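Side-chain contacts in ABC transporter substrate-binding protein (Vibrio cholerae, PDB 3LKV), which probably captures a small solute for an ABC transporter, and in this crystal holds a phenylalanine molecule in the cleft between its two lobes: residues D100-G103 with Q109-Q112; L120-P125 with A199-T204; A251-A256 with G264-Q269. All blocks are in the same frame, centred on the assembly; numbering follows the deposited sequence.

Interaction 1: residues D100-G103 with Q109-Q112; sequences DPVG and QLEQ. With ZN (zinc ion), chain D.
Pro101 and Val102 meet Leu110 through carbon alone, and a single methyl, Leu110 CD2, serves both. It lies 4.1 Å from Pro101 CG, where the two side chains stand at about a right angle, and 4.2 Å from Val102 CG2. The valine methyl also rests on the opposing backbone, with Val102 CG2 at 4.0 Å from Gln109 CA. The first torsion of Leu110 (chi1 -57°) sets CG beside its backbone N and swings the branch end round to 100-103. Only 131 Å² is buried, so the apolar patch is small.

The polar bonds stay within each segment. Gly103 N donates to Asp100 OD1 at 3.0 Å in a nearly straight bond (171°) that meets the oxygen from above the carboxylate plane; a weak bond from Val102 N reaches the same oxygen, while Asp100 OD2 is engaged by Ser156. In 109-112, Gln109 NE2 curls back to Glu111 O at 3.2 Å, with a weaker bond to Gln112 O, tying the side chain back onto its own loop.

Metal binding completes the account: Glu111 OE2 binds the zinc ion at 1.8 Å, with Glu111 OE1 farther off and Asp267 as the other protein ligand of this chain. The arrangement is thus an Asx motif after strand 93-98, packed on a loop that carries half of a two-carboxylate surface zinc site.

Interaction 2: residues L120-P125 with A199-T204; sequences LSDLSP and ALIDNT. With PHE (phenylalanine), chain B.
The phenylalanine pocket is walled here by Asp122 and Ile201, which approach from the two lobes and meet beside the ligand's amino group. Asp122 OD2 comes to 3.5 Å from Ile201 CG2 and accepts a hydrogen bond from the ligand N at 2.8 Å. Its first torsion (chi1 65°) places CG between the backbone N and the carbonyl carbon, which turns the carboxylate into the cleft. Tyr243 OH also bonds to OD2, so one oxygen is gripped by two partners; the negative charge would suit a protonated amino group.

Ile201 CG2 lies only 3.0 Å from the ligand N, a closeness that is doubtful in detail; Ile201 CD1 packs on the ring at CZ, 3.7 Å away. Ile201 CG1, the carbon that carries CD1, lies 3.1 Å from Ser124 OG, a contact shorter than usual. The same hydroxyl is linked to the backbone by a water lying 3.1 Å from Ser124 OG and accepting from Ile201 N, so the two segments are joined by a water as well as by packing.

The ligand's carboxylate is held by Asn203: ND2 donates to OXT at 2.9 Å (158°). His19 NE2 bonds to Asn203 OD1, which fixes the amide's rotation. Asp202 caps the helix beginning at Asn203 through a weak bond to Thr204 N. Amino and carboxylate groups held separately, with both lobes closing on the solute, are characteristic of the interlobe cleft of a periplasmic binding protein.

Interaction 3: residues A251-A256 with G264-Q269; sequences ADYVAA and GSLDVQ. With ZN (zinc ion), chain D.
Tyr253 reaches from helix 243-258 to the backbone of Asp267, where its hydroxyl ends in a hydrogen bond to the carbonyl oxygen. Tyr253 OH to Asp267 O is 2.5 Å, which is short; the C=O...donor angle is 155° and the donor lies in the carbonyl plane. The acceptor in turn lies at the ring edge, in the ring plane, so hydroxyl, ring and carbonyl meet edge-on. The side chain gets there by its first torsion: with chi1 at -76°, CG stands beside the helix backbone N and anti to the carbonyl carbon, and the ring extends across to 264-269 although the CB bond itself does not aim there.

Leu266 lies along the near part of the ring, the two side chains sliding past each other in opposite directions. Leu266 CD1 is 4.0 Å from Tyr253 CD1, and Leu266 CB is 4.0 Å from Tyr253 CE1. The leucine, whose CG is likewise anti to the carbonyl carbon, also sends CD1 to 4.3 Å from Ala256 CB, one helical turn on. Beyond the hydroxyl, Gln269 CB comes to 3.1 Å from Tyr253 OH, a close contact near the ring plane. The glutamine chain bends at chi2, leaving its amide plane turned 65° from the ring.

The CB of Asp267 leaves the backbone away from the helix, and Asp267 OD2 binds the zinc ion at 2.0 Å; OD1 accepts from Gln112 NE2, a second-shell partner likely to steady the carboxylate. Tyr253 also packs on Thr118 and Leu120 of strand 117-121. This is the helix-on-sheet layer of an alpha/beta lobe, fastened to the strand-like run that leads into edge strand 269-270.

The three contacts come one after another along the chain. Interactions 1 and 3 lie about 13 Å apart between centres in the same lobe and share a zinc ion; interaction 2, about 15 and 20 Å from them, sits near the centre of the chain at the cleft. The parallel sheet connects them: strand 117-121 enters interaction 2, and its neighbour 269-270 begins at the end of interaction 3, with Ser121 N about 2.8 Å from Gln269 O. Both strands lead on to the second sheet, and helix 243-258 returns from it. Three such crossings fit a type I periplasmic binding protein, placing the pocket between the lobes.

Interaction 1: residues D100-G103 with Q109-Q112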
loop_
_atom_site.group_PDB
_atom_site.type_symbol
_atom_site.label_atom_id
_atom_site.label_comp_id
_atom_site.label_asym_id
_atom_site.label_seq_id
_atom_site.Cartn_x
_atom_site.Cartn_y
_atom_site.Cartn_z
ATOM N N ASP A 100 -14.501 -10.954 -22.197
ATOM C CA ASP A 100 -15.507 -11.971 -22.641
ATOM C C ASP A 100 -15.272 -13.297 -21.915
ATOM O O ASP A 100 -14.532 -14.182 -22.376
ATOM C CB ASP A 100 -15.412 -12.164 -24.131
ATOM C CG ASP A 100 -16.272 -13.312 -24.643
ATOM O OD1 ASP A 100 -17.162 -13.795 -23.925
ATOM O OD2 ASP A 100 -16.019 -13.752 -25.773
ATOM N N PRO A 101 -15.876 -13.423 -20.739
ATOM C CA PRO A 101 -15.615 -14.611 -19.931
ATOM C C PRO A 101 -16.073 -15.919 -20.520
ATOM O O PRO A 101 -15.493 -16.950 -20.183
ATOM C CB PRO A 101 -16.331 -14.341 -18.619
ATOM C CG PRO A 101 -16.794 -12.907 -18.675
ATOM C CD PRO A 101 -16.712 -12.418 -20.058
ATOM N N VAL A 102 -17.089 -15.903 -21.374
ATOM C CA VAL A 102 -17.536 -17.158 -21.991
ATOM C C VAL A 102 -16.507 -17.581 -23.005
ATOM O O VAL A 102 -16.037 -18.733 -22.983
ATOM C CB VAL A 102 -18.931 -17.043 -22.634
ATOM C CG1 VAL A 102 -19.340 -18.424 -23.389
ATOM C CG2 VAL A 102 -19.944 -16.600 -21.555
ATOM N N GLY A 103 -16.113 -16.644 -23.856
ATOM C CA GLY A 103 -15.117 -16.913 -24.893
ATOM C C GLY A 103 -13.799 -17.333 -24.251
ATOM O O GLY A 103 -13.108 -18.142 -24.812
ATOM N N GLN A 109 -21.690 -19.753 -19.011
ATOM C CA GLN A 109 -22.593 -18.659 -19.392
ATOM C C GLN A 109 -22.608 -17.625 -18.261
ATOM O O GLN A 109 -22.246 -17.912 -17.132
ATOM C CB GLN A 109 -24.036 -19.176 -19.667
ATOM C CG GLN A 109 -24.857 -19.610 -18.418
ATOM C CD GLN A 109 -24.532 -21.032 -17.953
ATOM O OE1 GLN A 109 -24.349 -21.924 -18.754
ATOM N NE2 GLN A 109 -24.487 -21.238 -16.659
ATOM N N LEU A 110 -23.069 -16.437 -18.569
ATOM C CA LEU A 110 -23.086 -15.353 -17.582
ATOM C C LEU A 110 -24.154 -15.531 -16.475
ATOM O O LEU A 110 -23.890 -15.209 -15.329
ATOM C CB LEU A 110 -23.265 -14.035 -18.292
ATOM C CG LEU A 110 -22.195 -13.744 -19.352
ATOM C CD1 LEU A 110 -22.593 -12.460 -20.128
ATOM C CD2 LEU A 110 -20.796 -13.664 -18.735
ATOM N N GLU A 111 -25.323 -16.080 -16.816
ATOM C CA GLU A 111 -26.395 -16.288 -15.828
ATOM C C GLU A 111 -26.136 -17.544 -15.001
ATOM O O GLU A 111 -26.037 -18.629 -15.535
ATOM C CB GLU A 111 -27.753 -16.384 -16.546
ATOM C CG GLU A 111 -29.042 -16.572 -15.627
ATOM C CD GLU A 111 -29.282 -15.391 -14.650
ATOM O OE1 GLU A 111 -28.796 -14.298 -14.930
ATOM O OE2 GLU A 111 -29.947 -15.558 -13.579
ATOM N N GLN A 112 -26.009 -17.420 -13.692
ATOM C CA GLN A 112 -25.864 -18.625 -12.853
ATOM C C GLN A 112 -24.675 -19.547 -13.323
ATOM O O GLN A 112 -24.842 -20.701 -13.688
ATOM C CB GLN A 112 -27.211 -19.393 -12.801
ATOM C CG GLN A 112 -28.331 -18.647 -11.984
ATOM C CD GLN A 112 -27.878 -18.328 -10.569
ATOM O OE1 GLN A 112 -27.834 -19.213 -9.716
ATOM N NE2 GLN A 112 -27.519 -17.068 -10.313
HETATM ZN ZN ZN D . -29.747 -14.294 -12.332
#

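Interaction 2: residues L120-P125 with A199-T204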
loop_
_atom_site.group_PDB
_atom_site.type_symbol
_atom_site.label_atom_id
_atom_site.label_comp_id
_atom_site.label_asym_id
_atom_site.label_seq_id
_atom_site.Cartn_x
_atom_site.Cartn_y
_atom_site.Cartn_z
ATOM N N LEU A 120 -16.924 -9.971 -13.030
ATOM C CA LEU A 120 -17.313 -8.777 -13.777
ATOM C C LEU A 120 -16.602 -8.704 -15.131
ATOM O O LEU A 120 -15.373 -8.852 -15.233
ATOM C CB LEU A 120 -16.987 -7.542 -12.972
ATOM C CG LEU A 120 -18.049 -6.932 -12.054
ATOM C CD1 LEU A 120 -17.546 -6.191 -10.766
ATOM C CD2 LEU A 120 -18.870 -5.946 -12.916
ATOM N N SER A 121 -17.394 -8.432 -16.158
ATOM C CA SER A 121 -16.892 -8.243 -17.494
ATOM C C SER A 121 -16.816 -6.780 -17.925
ATOM O O SER A 121 -17.761 -6.007 -17.653
ATOM C CB SER A 121 -17.794 -8.989 -18.481
ATOM O OG SER A 121 -17.421 -8.631 -19.804
ATOM N N ASP A 122 -15.737 -6.417 -18.641
ATOM C CA ASP A 122 -15.584 -5.043 -19.250
ATOM C C ASP A 122 -15.688 -5.081 -20.772
ATOM O O ASP A 122 -14.909 -4.441 -21.479
ATOM C CB ASP A 122 -14.284 -4.331 -18.851
ATOM C CG ASP A 122 -13.027 -5.039 -19.368
ATOM O OD1 ASP A 122 -13.106 -6.262 -19.515
ATOM O OD2 ASP A 122 -11.962 -4.392 -19.616
ATOM N N LEU A 123 -16.662 -5.849 -21.258
ATOM C CA LEU A 123 -16.851 -6.061 -22.685
ATOM C C LEU A 123 -16.994 -4.712 -23.378
ATOM O O LEU A 123 -17.842 -3.982 -22.998
ATOM C CB LEU A 123 -18.090 -6.900 -22.949
ATOM C CG LEU A 123 -18.409 -7.049 -24.451
ATOM C CD1 LEU A 123 -17.242 -7.730 -25.157
ATOM C CD2 LEU A 123 -19.718 -7.823 -24.697
ATOM N N SER A 124 -16.106 -4.369 -24.329
ATOM C CA SER A 124 -16.149 -3.086 -25.020
ATOM C C SER A 124 -17.333 -2.998 -25.970
ATOM O O SER A 124 -17.625 -3.939 -26.646
ATOM C CB SER A 124 -14.913 -2.957 -25.877
ATOM O OG SER A 124 -13.768 -2.909 -25.077
ATOM N N PRO A 125 -17.999 -1.850 -26.040
ATOM C CA PRO A 125 -19.000 -1.663 -27.100
ATOM C C PRO A 125 -18.304 -1.287 -28.426
ATOM O O PRO A 125 -18.227 -0.104 -28.825
ATOM C CB PRO A 125 -19.834 -0.487 -26.573
ATOM C CG PRO A 125 -18.801 0.353 -25.803
ATOM C CD PRO A 125 -17.716 -0.595 -25.308
ATOM N N ALA A 199 -6.992 1.387 -30.627
ATOM C CA ALA A 199 -6.214 0.793 -29.557
ATOM C C ALA A 199 -7.233 0.024 -28.687
ATOM O O ALA A 199 -8.005 0.620 -27.951
ATOM C CB ALA A 199 -5.472 1.893 -28.740
ATOM N N LEU A 200 -7.270 -1.286 -28.812
ATOM C CA LEU A 200 -8.294 -2.027 -28.116
ATOM C C LEU A 200 -7.914 -2.447 -26.687
ATOM O O LEU A 200 -6.801 -2.196 -26.191
ATOM C CB LEU A 200 -8.796 -3.208 -28.960
ATOM C CG LEU A 200 -7.866 -4.205 -29.554
ATOM C CD1 LEU A 200 -7.039 -4.638 -28.488
ATOM C CD2 LEU A 200 -8.628 -5.372 -30.150
ATOM N N ILE A 201 -8.907 -3.044 -26.036
ATOM C CA ILE A 201 -8.786 -3.624 -24.699
ATOM C C ILE A 201 -7.982 -4.917 -24.784
ATOM O O ILE A 201 -8.522 -6.057 -24.787
ATOM C CB ILE A 201 -10.179 -3.803 -24.073
ATOM C CG1 ILE A 201 -10.866 -2.445 -23.992
ATOM C CG2 ILE A 201 -10.144 -4.498 -22.639
ATOM C CD1 ILE A 201 -10.092 -1.355 -23.182
ATOM N N ASP A 202 -6.679 -4.708 -24.833
ATOM C CA ASP A 202 -5.710 -5.782 -24.906
ATOM C C ASP A 202 -4.577 -5.370 -23.977
ATOM O O ASP A 202 -4.103 -4.253 -24.071
ATOM C CB ASP A 202 -5.241 -5.863 -26.360
ATOM C CG ASP A 202 -4.035 -6.755 -26.597
ATOM O OD1 ASP A 202 -2.981 -6.588 -25.910
ATOM O OD2 ASP A 202 -4.138 -7.611 -27.557
ATOM N N ASN A 203 -4.128 -6.288 -23.123
ATOM C CA ASN A 203 -3.073 -6.012 -22.139
ATOM C C ASN A 203 -1.688 -5.737 -22.717
ATOM O O ASN A 203 -0.929 -4.946 -22.184
ATOM C CB ASN A 203 -2.999 -7.198 -21.152
ATOM C CG ASN A 203 -4.302 -7.369 -20.379
ATOM O OD1 ASN A 203 -4.644 -6.505 -19.537
ATOM N ND2 ASN A 203 -5.058 -8.437 -20.682
ATOM N N THR A 204 -1.375 -6.386 -23.829
ATOM C CA THR A 204 -0.126 -6.177 -24.536
ATOM C C THR A 204 -0.101 -4.793 -25.142
ATOM O O THR A 204 0.886 -4.078 -25.008
ATOM C CB THR A 204 0.057 -7.186 -25.673
ATOM O OG1 THR A 204 -0.205 -8.528 -25.192
ATOM C CG2 THR A 204 1.494 -7.097 -26.232
HETATM N N PHE B . -10.438 -6.571 -20.428
HETATM C CA PHE B . -8.969 -6.942 -20.501
HETATM C C PHE B . -8.836 -8.479 -20.324
HETATM O O PHE B . -9.872 -9.176 -20.529
HETATM C CB PHE B . -8.123 -6.147 -19.496
HETATM C CG PHE B . -7.857 -4.709 -19.934
HETATM C CD1 PHE B . -6.957 -4.438 -20.981
HETATM C CD2 PHE B . -8.504 -3.649 -19.338
HETATM C CE1 PHE B . -6.735 -3.167 -21.404
HETATM C CE2 PHE B . -8.280 -2.370 -19.747
HETATM C CZ PHE B . -7.409 -2.100 -20.782
HETATM O OXT PHE B . -7.765 -9.055 -20.029
HETATM O O HOH W 1 -11.672 -2.843 -27.374
#

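Interaction 3: residues A251-A256 with G264-Q269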
loop_
_atom_site.group_PDB
_atom_site.type_symbol
_atom_site.label_atom_id
_atom_site.label_comp_id
_atom_site.label_asym_id
_atom_site.label_seq_id
_atom_site.Cartn_x
_atom_site.Cartn_y
_atom_site.Cartn_z
ATOM N N ALA A 251 -15.747 -5.735 -5.239
ATOM C CA ALA A 251 -15.737 -5.990 -3.793
ATOM C C ALA A 251 -17.065 -6.511 -3.314
ATOM O O ALA A 251 -17.105 -7.205 -2.325
ATOM C CB ALA A 251 -15.374 -4.713 -3.011
ATOM N N ASP A 252 -18.157 -6.123 -3.956
ATOM C CA ASP A 252 -19.447 -6.709 -3.668
ATOM C C ASP A 252 -19.447 -8.206 -3.837
ATOM O O ASP A 252 -19.999 -8.885 -3.008
ATOM C CB ASP A 252 -20.573 -6.185 -4.584
ATOM C CG ASP A 252 -20.879 -4.712 -4.391
ATOM O OD1 ASP A 252 -20.393 -4.082 -3.408
ATOM O OD2 ASP A 252 -21.637 -4.173 -5.247
ATOM N N TYR A 253 -18.874 -8.723 -4.918
ATOM C CA TYR A 253 -18.809 -10.163 -5.119
ATOM C C TYR A 253 -17.928 -10.829 -4.038
ATOM O O TYR A 253 -18.285 -11.828 -3.373
ATOM C CB TYR A 253 -18.217 -10.479 -6.532
ATOM C CG TYR A 253 -19.154 -10.278 -7.718
ATOM C CD1 TYR A 253 -19.809 -11.369 -8.308
ATOM C CD2 TYR A 253 -19.355 -9.028 -8.271
ATOM C CE1 TYR A 253 -20.682 -11.226 -9.358
ATOM C CE2 TYR A 253 -20.280 -8.853 -9.376
ATOM C CZ TYR A 253 -20.922 -9.964 -9.903
ATOM O OH TYR A 253 -21.775 -9.854 -10.985
ATOM N N VAL A 254 -16.735 -10.287 -3.860
ATOM C CA VAL A 254 -15.831 -10.837 -2.853
ATOM C C VAL A 254 -16.503 -10.847 -1.454
ATOM O O VAL A 254 -16.498 -11.855 -0.779
ATOM C CB VAL A 254 -14.520 -10.069 -2.829
ATOM C CG1 VAL A 254 -13.675 -10.530 -1.663
ATOM C CG2 VAL A 254 -13.767 -10.241 -4.157
ATOM N N ALA A 255 -17.136 -9.754 -1.045
ATOM C CA ALA A 255 -17.773 -9.740 0.284
ATOM C C ALA A 255 -18.905 -10.758 0.358
ATOM O O ALA A 255 -19.046 -11.447 1.376
ATOM C CB ALA A 255 -18.260 -8.354 0.720
ATOM N N ALA A 256 -19.695 -10.880 -0.714
ATOM C CA ALA A 256 -20.825 -11.807 -0.678
ATOM C C ALA A 256 -20.269 -13.218 -0.526
ATOM O O ALA A 256 -20.781 -14.014 0.242
ATOM C CB ALA A 256 -21.712 -11.656 -1.950
ATOM N N GLY A 264 -20.855 -19.589 -7.841
ATOM C CA GLY A 264 -21.632 -20.004 -9.013
ATOM C C GLY A 264 -23.091 -19.513 -9.024
ATOM O O GLY A 264 -23.766 -19.625 -10.041
ATOM N N SER A 265 -23.571 -18.990 -7.888
ATOM C CA SER A 265 -24.943 -18.554 -7.759
ATOM C C SER A 265 -24.970 -17.068 -7.994
ATOM O O SER A 265 -26.009 -16.484 -7.911
ATOM C CB SER A 265 -25.514 -18.841 -6.353
ATOM O OG SER A 265 -25.020 -17.847 -5.392
ATOM N N LEU A 266 -23.819 -16.451 -8.271
ATOM C CA LEU A 266 -23.810 -15.020 -8.533
ATOM C C LEU A 266 -23.661 -14.778 -10.034
ATOM O O LEU A 266 -22.679 -15.221 -10.649
ATOM C CB LEU A 266 -22.696 -14.341 -7.780
ATOM C CG LEU A 266 -22.693 -14.472 -6.261
ATOM C CD1 LEU A 266 -21.445 -13.882 -5.665
ATOM C CD2 LEU A 266 -23.926 -13.804 -5.595
ATOM N N ASP A 267 -24.636 -14.094 -10.620
ATOM C CA ASP A 267 -24.569 -13.749 -12.032
ATOM C C ASP A 267 -23.358 -12.865 -12.360
ATOM O O ASP A 267 -22.994 -11.982 -11.597
ATOM C CB ASP A 267 -25.831 -13.022 -12.537
ATOM C CG ASP A 267 -27.092 -13.798 -12.343
ATOM O OD1 ASP A 267 -27.050 -15.085 -12.286
ATOM O OD2 ASP A 267 -28.171 -13.094 -12.232
ATOM N N VAL A 268 -22.779 -13.081 -13.525
ATOM C CA VAL A 268 -21.694 -12.256 -14.004
ATOM C C VAL A 268 -22.256 -10.887 -14.438
ATOM O O VAL A 268 -23.193 -10.801 -15.185
ATOM C CB VAL A 268 -20.964 -12.939 -15.168
ATOM C CG1 VAL A 268 -19.991 -11.936 -15.907
ATOM C CG2 VAL A 268 -20.235 -14.124 -14.678
ATOM N N GLN A 269 -21.648 -9.814 -13.997
ATOM C CA GLN A 269 -22.126 -8.502 -14.332
ATOM C C GLN A 269 -21.339 -7.943 -15.511
ATOM O O GLN A 269 -20.122 -8.105 -15.580
ATOM C CB GLN A 269 -21.901 -7.618 -13.115
ATOM C CG GLN A 269 -22.421 -6.222 -13.241
ATOM C CD GLN A 269 -23.913 -6.210 -13.028
ATOM O OE1 GLN A 269 -24.415 -6.864 -12.090
ATOM N NE2 GLN A 269 -24.643 -5.507 -13.921
HETATM ZN ZN ZN D . -29.747 -14.294 -12.332
#